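RagA protein (Porphyromonas gingivalis, PDB 6SLN) probably imports substrates across the bacterial outer membrane as a TonB-dependent receptor, a beta-barrel whose lumen is occupied by a plug domain. Local coordinates at residues E145-G150 with Q680-F685. Numbering follows the deposited sequence.
Sequences EIHGTG and QSQFNF
Gln680 meets Gly150 by its amide nitrogen: NE2 of Gln680 lies 3.6 Å from O of Gly150, close enough to touch but not a hydrogen bond. The CA atoms of these two residues are 8.1 Å apart, and the chain of Gln680, extended beyond CG, spans the gap. Two residues on, Gln682 also points toward 145-150. Here the backbones stand farther off, with 10.2 Å between the CA atoms of Gln682 and His147. Placing CG anti to the backbone N (chi1 -162°) and extending beyond it, Gln682 brings OE1 to the edge of the His147 ring, near the ring plane, 4.1 Å from ND1 of His147. That is too long for a hydrogen bond; amide and imidazole planes stand 80° apart. Asn684 supplies the last approach, OD1 lying 4.3 Å from CE1 of His147 and oblique to the ring. The contact thus sets the loop after plug strand 143-146 against barrel strand 678-691, and the 134 Å² buried in total marks it as light. Between these two segments its chemistry is polar and indirect: Arg705 of the barrel joins both sides, donating from NE to OE1 of Gln680 and from NH1 to O of His147. The other polar ends are held likewise, ND2 of Asn684 by OD1 of Asp701 within the barrel and NE2 of Gln682 by O of Lys187, a direct bond from barrel to plug backbone. The imidazole is held at NE2 by a hydrogen bond to OD1 of Asp738 and stacks with the Tyr703 ring; that carboxylate would tend to favour a protonated His147, to which the two amide oxygens would probably add a weak favourable electrostatic term.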
# COMPACT_ATOMS: atom_id res chain seq x y z
N GLU A 145 16.80 13.89 -29.26
CA GLU A 145 18.26 13.74 -29.39
C GLU A 145 18.81 14.99 -30.08
O GLU A 145 18.39 15.31 -31.20
CB GLU A 145 18.64 12.48 -30.19
CG GLU A 145 18.26 11.14 -29.55
CD GLU A 145 18.62 9.95 -30.43
OE1 GLU A 145 18.85 10.16 -31.63
OE2 GLU A 145 18.68 8.80 -29.92
N ILE A 146 19.74 15.68 -29.41
CA ILE A 146 20.37 16.88 -29.94
C ILE A 146 21.73 16.51 -30.53
O ILE A 146 22.63 16.08 -29.80
CB ILE A 146 20.52 17.94 -28.84
CG1 ILE A 146 19.13 18.40 -28.37
CG2 ILE A 146 21.43 19.11 -29.29
CD1 ILE A 146 19.15 19.35 -27.21
N HIS A 147 21.88 16.68 -31.85
CA HIS A 147 23.10 16.29 -32.58
C HIS A 147 23.41 14.80 -32.39
O HIS A 147 24.51 14.43 -31.98
CB HIS A 147 24.31 17.13 -32.17
CG HIS A 147 24.24 18.58 -32.55
ND1 HIS A 147 25.01 19.54 -31.93
CD2 HIS A 147 23.50 19.24 -33.47
CE1 HIS A 147 24.76 20.72 -32.46
NE2 HIS A 147 23.84 20.57 -33.40
N GLY A 148 22.43 13.95 -32.68
CA GLY A 148 22.66 12.51 -32.71
C GLY A 148 22.49 11.83 -31.37
O GLY A 148 22.19 12.43 -30.34
N THR A 149 22.68 10.51 -31.40
CA THR A 149 22.71 9.70 -30.18
C THR A 149 24.13 9.73 -29.65
O THR A 149 25.06 9.31 -30.35
CB THR A 149 22.29 8.25 -30.45
OG1 THR A 149 21.00 8.22 -31.05
CG2 THR A 149 22.24 7.46 -29.15
N GLY A 150 24.30 10.22 -28.44
CA GLY A 150 25.66 10.30 -27.93
C GLY A 150 26.18 9.05 -27.26
O GLY A 150 27.32 9.05 -26.80
N GLN A 680 32.10 13.32 -22.69
CA GLN A 680 31.87 13.79 -24.04
C GLN A 680 32.62 15.09 -24.24
O GLN A 680 32.81 15.88 -23.31
CB GLN A 680 30.38 14.02 -24.30
CG GLN A 680 29.66 12.75 -24.68
CD GLN A 680 28.21 12.96 -25.08
OE1 GLN A 680 27.83 14.00 -25.63
NE2 GLN A 680 27.38 11.97 -24.77
N SER A 681 33.07 15.30 -25.48
CA SER A 681 33.59 16.58 -25.91
C SER A 681 32.82 17.02 -27.14
O SER A 681 32.25 16.19 -27.85
CB SER A 681 35.09 16.51 -26.21
OG SER A 681 35.34 15.69 -27.33
N GLN A 682 32.80 18.32 -27.39
CA GLN A 682 32.10 18.84 -28.57
C GLN A 682 32.81 20.08 -29.07
O GLN A 682 32.83 21.12 -28.39
CB GLN A 682 30.64 19.14 -28.27
CG GLN A 682 29.81 19.25 -29.52
CD GLN A 682 28.55 20.05 -29.32
OE1 GLN A 682 28.29 21.01 -30.04
NE2 GLN A 682 27.74 19.66 -28.34
N PHE A 683 33.37 19.98 -30.27
CA PHE A 683 33.86 21.13 -31.00
C PHE A 683 32.74 21.65 -31.89
O PHE A 683 32.06 20.86 -32.56
CB PHE A 683 35.09 20.75 -31.83
CG PHE A 683 35.47 21.77 -32.86
CD1 PHE A 683 35.91 23.02 -32.49
CD2 PHE A 683 35.38 21.46 -34.21
CE1 PHE A 683 36.27 23.96 -33.45
CE2 PHE A 683 35.73 22.39 -35.18
CZ PHE A 683 36.18 23.64 -34.80
N ASN A 684 32.52 22.96 -31.87
CA ASN A 684 31.42 23.54 -32.62
C ASN A 684 31.89 24.83 -33.26
O ASN A 684 32.46 25.68 -32.58
CB ASN A 684 30.21 23.82 -31.73
CG ASN A 684 28.98 24.17 -32.53
OD1 ASN A 684 28.13 23.32 -32.80
ND2 ASN A 684 28.90 25.42 -32.97
N PHE A 685 31.64 24.97 -34.56
CA PHE A 685 32.06 26.14 -35.32
C PHE A 685 30.85 26.69 -36.07
O PHE A 685 30.27 25.98 -36.90
CB PHE A 685 33.17 25.78 -36.31
CG PHE A 685 33.45 26.85 -37.29
CD1 PHE A 685 32.79 26.90 -38.51
CD2 PHE A 685 34.38 27.84 -37.00
CE1 PHE A 685 33.04 27.90 -39.42
CE2 PHE A 685 34.64 28.84 -37.91
CZ PHE A 685 33.97 28.88 -39.12